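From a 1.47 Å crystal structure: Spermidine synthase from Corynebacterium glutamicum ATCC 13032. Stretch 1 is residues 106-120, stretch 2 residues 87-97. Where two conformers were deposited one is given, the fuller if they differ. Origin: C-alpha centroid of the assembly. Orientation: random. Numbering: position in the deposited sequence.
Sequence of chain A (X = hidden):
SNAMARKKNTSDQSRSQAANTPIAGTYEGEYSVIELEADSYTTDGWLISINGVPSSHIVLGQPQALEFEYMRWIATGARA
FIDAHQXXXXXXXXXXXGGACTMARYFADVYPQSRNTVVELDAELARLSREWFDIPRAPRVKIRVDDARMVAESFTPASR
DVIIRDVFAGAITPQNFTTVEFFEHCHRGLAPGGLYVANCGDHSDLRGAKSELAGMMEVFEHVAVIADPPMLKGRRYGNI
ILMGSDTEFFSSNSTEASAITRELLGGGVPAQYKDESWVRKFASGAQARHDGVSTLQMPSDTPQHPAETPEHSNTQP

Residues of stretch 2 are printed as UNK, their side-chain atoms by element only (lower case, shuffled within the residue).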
ATOM      1  N   TYR A 106       7.657  -4.821  -7.895  1.00 10.74           N
ATOM      2  CA  TYR A 106       7.797  -3.581  -8.647  1.00 10.80           C
ATOM      3  C   TYR A 106       8.951  -2.731  -8.103  1.00 11.66           C
ATOM      4  O   TYR A 106       9.859  -2.319  -8.846  1.00 11.75           O
ATOM      5  CB  TYR A 106       6.465  -2.811  -8.552  1.00 12.03           C
ATOM      6  CG  TYR A 106       6.524  -1.465  -9.208  1.00 11.23           C
ATOM      7  CD1 TYR A 106       6.246  -1.317 -10.574  1.00 12.69           C
ATOM      8  CD2 TYR A 106       6.870  -0.335  -8.486  1.00 11.48           C
ATOM      9  CE1 TYR A 106       6.314  -0.072 -11.189  1.00 14.04           C
ATOM     10  CE2 TYR A 106       6.974   0.921  -9.092  1.00 13.56           C
ATOM     11  CZ  TYR A 106       6.700   1.041 -10.454  1.00 14.07           C
ATOM     12  OH  TYR A 106       6.787   2.277 -11.047  1.00 16.63           O
ATOM     13  N   PHE A 107       8.915  -2.464  -6.783  1.00 11.14           N
ATOM     14  CA  PHE A 107       9.959  -1.628  -6.199  1.00 11.09           C
ATOM     15  C   PHE A 107      11.317  -2.286  -6.260  1.00 11.89           C
ATOM     16  O   PHE A 107      12.338  -1.604  -6.372  1.00 11.64           O
ATOM     17  CB  PHE A 107       9.629  -1.197  -4.762  1.00 11.94           C
ATOM     18  CG  PHE A 107       8.566  -0.141  -4.699  1.00 10.95           C
ATOM     19  CD1 PHE A 107       8.816   1.123  -5.167  1.00 12.63           C
ATOM     20  CD2 PHE A 107       7.288  -0.457  -4.280  1.00 14.06           C
ATOM     21  CE1 PHE A 107       7.813   2.105  -5.136  1.00 13.71           C
ATOM     22  CE2 PHE A 107       6.272   0.509  -4.275  1.00 14.24           C
ATOM     23  CZ  PHE A 107       6.548   1.798  -4.706  1.00 12.40           C
ATOM     24  N   ALA A 108      11.342  -3.611  -6.158  1.00 11.40           N
ATOM     25  CA  ALA A 108      12.630  -4.326  -6.260  1.00 11.71           C
ATOM     26  C   ALA A 108      13.275  -4.113  -7.645  1.00 11.63           C
ATOM     27  O   ALA A 108      14.514  -4.059  -7.769  1.00 12.43           O
ATOM     28  CB  ALA A 108      12.470  -5.791  -5.971  1.00 11.65           C
ATOM     29  N   ASP A 109      12.443  -3.970  -8.681  1.00 11.98           N
ATOM     30  CA  ASP A 109      13.010  -3.740 -10.009  1.00 12.41           C
ATOM     31  C   ASP A 109      13.397  -2.271 -10.252  1.00 13.33           C
ATOM     32  O   ASP A 109      14.457  -1.972 -10.825  1.00 14.31           O
ATOM     33  CB  ASP A 109      12.033  -4.192 -11.097  1.00 12.81           C
ATOM     34  CG  ASP A 109      12.702  -4.268 -12.455  1.00 14.09           C
ATOM     35  OD1 ASP A 109      13.597  -5.127 -12.617  1.00 16.40           O
ATOM     36  OD2 ASP A 109      12.343  -3.468 -13.343  1.00 17.24           O
ATOM     37  N   VAL A 110      12.533  -1.364  -9.798  1.00 12.51           N
ATOM     38  CA  VAL A 110      12.808   0.073  -9.931  1.00 13.47           C
ATOM     39  C   VAL A 110      14.066   0.474  -9.143  1.00 13.35           C
ATOM     40  O   VAL A 110      14.886   1.275  -9.629  1.00 15.27           O
ATOM     41  CB  VAL A 110      11.615   0.900  -9.466  1.00 13.10           C
ATOM     42  CG1 VAL A 110      11.936   2.412  -9.435  1.00 14.70           C
ATOM     43  CG2 VAL A 110      10.440   0.642 -10.411  1.00 14.42           C
ATOM     44  N   TYR A 111      14.213  -0.125  -7.962  1.00 12.98           N
ATOM     45  CA  TYR A 111      15.315   0.157  -7.063  1.00 13.08           C
ATOM     46  C   TYR A 111      16.044  -1.149  -6.806  1.00 13.22           C
ATOM     47  O   TYR A 111      15.730  -1.882  -5.863  1.00 12.77           O
ATOM     48  CB  TYR A 111      14.760   0.749  -5.767  1.00 13.13           C
ATOM     49  CG  TYR A 111      13.981   2.038  -5.944  1.00 12.10           C
ATOM     50  CD1 TYR A 111      14.624   3.192  -6.438  1.00 13.73           C
ATOM     51  CD2 TYR A 111      12.626   2.106  -5.612  1.00 13.59           C
ATOM     52  CE1 TYR A 111      13.938   4.399  -6.625  1.00 12.04           C
ATOM     53  CE2 TYR A 111      11.903   3.314  -5.773  1.00 14.32           C
ATOM     54  CZ  TYR A 111      12.573   4.457  -6.288  1.00 12.71           C
ATOM     55  OH  TYR A 111      11.892   5.635  -6.407  1.00 13.66           O
ATOM     56  N   PRO A 112      17.012  -1.493  -7.680  1.00 14.64           N
ATOM     57  CA  PRO A 112      17.557  -2.859  -7.658  1.00 15.47           C
ATOM     58  C   PRO A 112      18.415  -3.224  -6.456  1.00 15.47           C
ATOM     59  O   PRO A 112      18.762  -4.410  -6.297  1.00 15.88           O
ATOM     60  CB  PRO A 112      18.354  -2.944  -8.975  1.00 16.29           C
ATOM     61  CG  PRO A 112      18.599  -1.541  -9.378  1.00 18.11           C
ATOM     62  CD  PRO A 112      17.457  -0.726  -8.860  1.00 15.57           C
ATOM     63  N   GLN A 113      18.726  -2.235  -5.615  1.00 14.99           N
ATOM     64  CA  GLN A 113      19.452  -2.460  -4.359  0.50 15.34           C
ATOM     65  C   GLN A 113      18.534  -2.415  -3.148  1.00 14.70           C
ATOM     66  O   GLN A 113      18.994  -2.592  -2.012  1.00 16.62           O
ATOM     67  CB  GLN A 113      20.571  -1.430  -4.207  0.50 16.20           C
ATOM     68  CG  GLN A 113      21.617  -1.532  -5.312  0.50 16.39           C
ATOM     69  CD  GLN A 113      22.689  -0.479  -5.205  0.50 19.54           C
ATOM     70  OE1 GLN A 113      22.517   0.660  -5.647  0.50 20.95           O
ATOM     71  NE2 GLN A 113      23.813  -0.858  -4.636  0.50 23.30           N
ATOM     72  N   SER A 114      17.242  -2.156  -3.378  1.00 13.63           N
ATOM     73  CA  SER A 114      16.282  -2.103  -2.266  1.00 12.81           C
ATOM     74  C   SER A 114      16.000  -3.485  -1.676  1.00 12.33           C
ATOM     75  O   SER A 114      16.139  -4.515  -2.356  1.00 13.40           O
ATOM     76  CB  SER A 114      14.974  -1.416  -2.696  1.00 13.24           C
ATOM     77  OG  SER A 114      14.224  -2.202  -3.627  1.00 13.22           O
ATOM     78  N   ARG A 115      15.673  -3.479  -0.394  1.00 12.05           N
ATOM     79  CA  ARG A 115      15.220  -4.665   0.302  1.00 11.80           C
ATOM     80  C   ARG A 115      13.756  -4.497   0.628  1.00 11.47           C
ATOM     81  O   ARG A 115      13.402  -3.582   1.390  1.00 12.92           O
ATOM     82  CB  ARG A 115      15.998  -4.844   1.597  1.00 12.04           C
ATOM     83  CG  ARG A 115      17.450  -5.305   1.374  1.00 14.71           C
ATOM     84  CD  ARG A 115      18.145  -5.689   2.672  1.00 20.27           C
ATOM     85  NE  ARG A 115      18.557  -4.514   3.417  1.00 21.94           N
ATOM     86  CZ  ARG A 115      18.824  -4.496   4.733  1.00 21.56           C
ATOM     87  NH1 ARG A 115      18.647  -5.592   5.494  1.00 21.92           N
ATOM     88  NH2 ARG A 115      19.246  -3.355   5.312  1.00 21.51           N
ATOM     89  N   ASN A 116      12.906  -5.357   0.065  1.00 10.53           N
ATOM     90  CA  ASN A 116      11.444  -5.285   0.279  1.00 10.16           C
ATOM     91  C   ASN A 116      11.021  -6.458   1.132  1.00 10.35           C
ATOM     92  O   ASN A 116      11.288  -7.601   0.763  1.00 12.15           O
ATOM     93  CB  ASN A 116      10.705  -5.361  -1.067  1.00 11.20           C
ATOM     94  CG  ASN A 116      10.949  -4.128  -1.921  1.00 10.38           C
ATOM     95  OD1 ASN A 116      10.142  -3.166  -1.898  1.00 11.11           O
ATOM     96  ND2 ASN A 116      12.086  -4.095  -2.607  1.00 11.55           N
ATOM     97  N   THR A 117      10.420  -6.177   2.279  1.00 10.45           N
ATOM     98  CA  THR A 117       9.925  -7.241   3.158  1.00  9.98           C
ATOM     99  C   THR A 117       8.410  -7.201   3.149  1.00 10.43           C
ATOM    100  O   THR A 117       7.836  -6.150   3.437  1.00 11.77           O
ATOM    101  CB  THR A 117      10.456  -7.061   4.579  1.00 11.25           C
ATOM    102  OG1 THR A 117      11.886  -7.107   4.529  1.00 13.37           O
ATOM    103  CG2 THR A 117       9.951  -8.136   5.498  1.00 14.05           C
ATOM    104  N   VAL A 118       7.782  -8.317   2.800  1.00 10.90           N
ATOM    105  CA  VAL A 118       6.326  -8.404   2.739  1.00 10.40           C
ATOM    106  C   VAL A 118       5.864  -9.242   3.922  1.00 11.08           C
ATOM    107  O   VAL A 118       6.300 -10.371   4.076  1.00 12.55           O
ATOM    108  CB  VAL A 118       5.839  -9.048   1.392  1.00 11.17           C
ATOM    109  CG1 VAL A 118       4.299  -9.064   1.346  1.00 13.28           C
ATOM    110  CG2 VAL A 118       6.415  -8.284   0.178  1.00 11.58           C
ATOM    111  N   VAL A 119       4.965  -8.692   4.720  1.00 10.94           N
ATOM    112  CA  VAL A 119       4.349  -9.413   5.832  1.00 11.47           C
ATOM    113  C   VAL A 119       2.992  -9.885   5.349  1.00 11.34           C
ATOM    114  O   VAL A 119       2.070  -9.070   5.092  1.00 12.93           O
ATOM    115  CB  VAL A 119       4.192  -8.546   7.094  1.00 10.91           C
ATOM    116  CG1 VAL A 119       3.572  -9.390   8.243  1.00 14.55           C
ATOM    117  CG2 VAL A 119       5.531  -7.907   7.481  1.00 14.47           C
ATOM    118  N   GLU A 120       2.885 -11.200   5.171  1.00 11.51           N
ATOM    119  CA  GLU A 120       1.677 -11.812   4.588  1.00 12.21           C
ATOM    120  C   GLU A 120       1.073 -12.785   5.602  1.00 13.49           C
ATOM    121  O   GLU A 120       1.776 -13.667   6.114  1.00 14.47           O
ATOM    122  CB  GLU A 120       2.083 -12.561   3.300  1.00 12.82           C
ATOM    123  CG  GLU A 120       0.990 -13.496   2.759  1.00 12.70           C
ATOM    124  CD  GLU A 120      -0.325 -12.756   2.553  1.00 15.63           C
ATOM    125  OE1 GLU A 120      -0.318 -11.589   2.087  1.00 19.17           O
ATOM    126  OE2 GLU A 120      -1.370 -13.330   2.857  1.00 17.42           O
ATOM    127  N   UNK A  87      17.806   7.571  -0.096  1.00 14.31           N
ATOM    128  CA  UNK A  87      18.931   6.951  -0.782  1.00 14.73           C
ATOM    129  C   UNK A  87      18.489   5.566  -1.256  1.00 14.42           C
ATOM    130  O   UNK A  87      18.366   4.608  -0.471  1.00 14.51           O
ATOM    131  o   UNK A  87      22.438   6.408   0.203  1.00 18.38           O
ATOM    132  c   UNK A  87      21.368   6.297  -0.444  1.00 15.68           C
ATOM    133  c   UNK A  87      20.114   6.871   0.191  1.00 14.34           C
ATOM    134  o   UNK A  87      21.274   5.729  -1.567  1.00 17.73           O
ATOM    135  N   UNK A  88      18.225   5.455  -2.560  1.00 15.47           N
ATOM    136  CA  UNK A  88      17.744   4.211  -3.141  1.00 16.56           C
ATOM    137  C   UNK A  88      18.694   3.044  -2.959  1.00 16.90           C
ATOM    138  O   UNK A  88      18.257   1.883  -2.979  1.00 17.14           O
ATOM    139  c   UNK A  88      17.440   4.415  -4.645  1.00 17.79           C
ATOM    140  N   UNK A  89      19.997   3.337  -2.846  1.00 17.04           N
ATOM    141  CA  UNK A  89      20.978   2.253  -2.762  1.00 17.98           C
ATOM    142  C   UNK A  89      20.917   1.508  -1.432  1.00 18.07           C
ATOM    143  O   UNK A  89      21.507   0.423  -1.291  1.00 19.61           O
ATOM    144  o   UNK A  89      22.828   3.563  -1.962  1.00 21.48           O
ATOM    145  c   UNK A  89      22.405   2.779  -3.028  1.00 18.63           C
ATOM    146  N   UNK A  90      20.196   2.064  -0.464  1.00 16.13           N
ATOM    147  CA  UNK A  90      20.082   1.401   0.836  1.00 16.78           C
ATOM    148  C   UNK A  90      18.637   1.339   1.356  1.00 14.95           C
ATOM    149  O   UNK A  90      18.367   1.146   2.561  1.00 16.73           O
ATOM    150  c   UNK A  90      21.598   5.319   3.579  1.00 21.31           C
ATOM    151  n   UNK A  90      22.356   5.606   4.848  1.00 23.75           N
ATOM    152  c   UNK A  90      21.734   3.854   3.301  1.00 20.60           C
ATOM    153  c   UNK A  90      20.944   3.443   2.059  1.00 18.32           C
ATOM    154  c   UNK A  90      21.060   1.982   1.836  1.00 17.96           C
ATOM    155  N   UNK A  91      17.714   1.434   0.409  1.00 12.90           N
ATOM    156  CA  UNK A  91      16.303   1.542   0.737  1.00 12.37           C
ATOM    157  C   UNK A  91      15.738   0.262   1.350  1.00 12.05           C
ATOM    158  O   UNK A  91      15.971  -0.835   0.822  1.00 12.24           O
ATOM    159  c   UNK A  91      14.287   3.890   0.249  1.00 16.62           C
ATOM    160  c   UNK A  91      13.438   2.553  -1.675  1.00 21.02           C
ATOM    161  c   UNK A  91      15.558   1.913  -0.565  1.00 14.16           C
ATOM    162  c   UNK A  91      14.170   2.500  -0.333  1.00 16.23           C
ATOM    163  N   UNK A  92      14.943   0.417   2.414  1.00 10.96           N
ATOM    164  CA  UNK A  92      14.258  -0.695   3.109  1.00 10.71           C
ATOM    165  C   UNK A  92      12.775  -0.369   3.061  1.00 10.26           C
ATOM    166  O   UNK A  92      12.322   0.614   3.655  1.00 10.64           O
ATOM    167  c   UNK A  92      16.184  -1.033   4.709  1.00 12.56           C
ATOM    168  n   UNK A  92      16.329   2.734   7.603  1.00 14.09           N
ATOM    169  n   UNK A  92      17.066   0.735   8.536  1.00 15.60           N
ATOM    170  c   UNK A  92      16.635   1.434   7.486  1.00 13.57           C
ATOM    171  c   UNK A  92      16.683  -0.612   6.103  1.00 13.95           C
ATOM    172  n   UNK A  92      16.436   0.807   6.326  1.00 13.31           N
ATOM    173  c   UNK A  92      14.712  -0.826   4.564  1.00 11.38           C
ATOM    174  N   UNK A  93      12.004  -1.188   2.330  1.00  9.95           N
ATOM    175  CA  UNK A  93      10.562  -0.989   2.221  1.00 10.53           C
ATOM    176  C   UNK A  93       9.831  -2.158   2.896  1.00  9.54           C
ATOM    177  O   UNK A  93      10.076  -3.320   2.513  1.00 10.27           O
ATOM    178  c   UNK A  93      10.898   0.182  -0.021  1.00 11.54           C
ATOM    179  c   UNK A  93      10.493   0.291  -1.477  1.00 15.21           C
ATOM    180  c   UNK A  93       8.543  -0.588   0.734  1.00 12.72           C
ATOM    181  c   UNK A  93      10.086  -0.868   0.755  1.00 10.47           C
ATOM    182  N   UNK A  94       8.952  -1.852   3.861  1.00 11.03           N
ATOM    183  CA  UNK A  94       8.098  -2.867   4.492  1.00 10.78           C
ATOM    184  C   UNK A  94       6.720  -2.785   3.909  1.00 10.67           C
ATOM    185  O   UNK A  94       6.123  -1.683   3.876  1.00 11.54           O
ATOM    186  c   UNK A  94       8.013  -2.626   6.027  1.00 11.33           C
ATOM    187  o   UNK A  94       9.308  -2.852   6.548  1.00 12.54           O
ATOM    188  c   UNK A  94       6.997  -3.559   6.730  1.00 12.83           C
ATOM    189  N   UNK A  95       6.222  -3.939   3.456  1.00 10.28           N
ATOM    190  CA  UNK A  95       4.896  -4.064   2.876  1.00  9.42           C
ATOM    191  C   UNK A  95       4.021  -4.803   3.859  1.00 10.18           C
ATOM    192  O   UNK A  95       4.242  -6.006   4.109  1.00 11.51           O
ATOM    193  n   UNK A  95       5.343  -3.516  -0.552  1.00 12.06           N
ATOM    194  c   UNK A  95       5.843  -4.205   0.535  1.00 10.06           C
ATOM    195  n   UNK A  95       7.495  -3.467  -0.713  1.00 11.17           N
ATOM    196  c   UNK A  95       6.358  -3.087  -1.285  1.00 12.91           C
ATOM    197  c   UNK A  95       7.197  -4.190   0.416  1.00 10.38           C
ATOM    198  c   UNK A  95       4.971  -4.844   1.547  1.00  9.72           C
ATOM    199  N   UNK A  96       3.101  -4.065   4.471  1.00 10.26           N
ATOM    200  CA  UNK A  96       2.146  -4.703   5.404  1.00 10.43           C
ATOM    201  C   UNK A  96       0.950  -5.163   4.573  1.00 11.64           C
ATOM    202  O   UNK A  96       0.075  -4.363   4.183  1.00 12.96           O
ATOM    203  c   UNK A  96       2.878  -3.242   7.411  1.00 11.78           C
ATOM    204  c   UNK A  96       1.736  -3.729   6.522  1.00 11.66           C
ATOM    205  c   UNK A  96       3.634  -4.375   8.143  1.00 13.82           C
ATOM    206  c   UNK A  96       2.381  -2.177   8.368  1.00 14.87           C
ATOM    207  N   UNK A  97       0.954  -6.438   4.215  1.00 12.12           N
ATOM    208  CA  UNK A  97       0.057  -6.941   3.144  1.00 14.02           C
ATOM    209  C   UNK A  97       0.564  -6.646   1.748  1.00 15.93           C
ATOM    210  O   UNK A  97       1.394  -5.765   1.536  1.00 17.91           O
TER
HETATM  211  O   HOH W   1      18.143   0.615  -5.510  1.00 15.97           O
HETATM  212  O   HOH W   2      20.713  -2.048   0.228  1.00 30.35           O
HETATM  213  O   HOH W   3      18.640  -1.911   1.318  1.00 27.01           O

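Position 87 has four side-chain atoms: two carbons, the second carrying two oxygens. A carboxylate bonded directly to CB is aspartate. Asp-87 does not touch stretch 1.

Position 88 has one side-chain carbon and nothing beyond it. This CB points toward stretch 1 and lies 3.6 Å from CD1 of Tyr-111. The residue is Ala-88.

Position 89 has one carbon and one oxygen. The CB is 3.4 Å from OE1 of Gln-113. A lone oxygen on CB makes it serine. OG of Ser-89 donates a hydrogen bond to OD1 of Asp-87 at 2.7 Å, within the stretch.

Position 90 has four carbons in a row ending in nitrogen. The CB points away from stretch 1, and the extended chain makes no contact with it. This is Lys-90.

Position 91 has four carbons, forked at the second. One end carbon is 4.0 Å from CD2 of Tyr-111. The fork identifies leucine. The backbone O of Leu-91 accepts a hydrogen bond from N of Arg-115 at 2.9 Å.

Position 92 has three carbons, a nitrogen, then a carbon carrying two more nitrogens. The third carbon of the chain is 3.8 Å from NH2 of Arg-115. That guanidinium is arginine. The nitrogens of the Arg-92 guanidinium are hydrogen-bonded elsewhere in the structure.

Position 93 has four carbons, forked at the first, with one arm two carbons long. The end carbon of the long arm reaches CB of Phe-107 at 3.7 Å, so the strand packs against the helix here. The same carbon is 3.5 Å from OD1 of Asn-116. This is Ile-93.

Position 94 has one carbon carrying an oxygen and a carbon, the pattern of threonine or, by shape alone, valine; the oxygen settles it as Thr-94. It pairs with Thr-117 across the sheet, and the two CA atoms are 4.9 Å apart.

Position 95 has one carbon and a five-membered ring of three carbons and two nitrogens. A ring nitrogen is 2.9 Å from OD1 of Asn-116. The ring is that of histidine. NE2 of His-95 donates this hydrogen bond, with the acceptor near the ring plane. CE1 of His-95 is also 4.1 Å from CD2 of Phe-107.

Position 96 again has four carbons forked at the second. One end carbon lies 4.1 Å from CG2 of Val-119. This is Leu-96.

Position 97 has no side chain, so it is glycine. At its backbone angles a CB would be jammed against the carbonyl O of the residue before. N of Gly-97 donates to O of Val-119 at 3.0 Å.

The contact is a parallel pairing of residues 92-96 with 115-119. Backbone bonds alternate in direction, as from N of Ile-93 to O of Arg-115 and from N of Thr-117 to O of Ile-93, both 2.9 Å. Ile-93 and His-95 share a sheet face with Asn-116 and Val-118, and Phe-107 packs there. Before the strands, a water bridges O of Ala-88 (2.8 Å) and N of Gln-113 (2.9 Å).

Stretch 2, residues 87-97: DASKLRITHLG
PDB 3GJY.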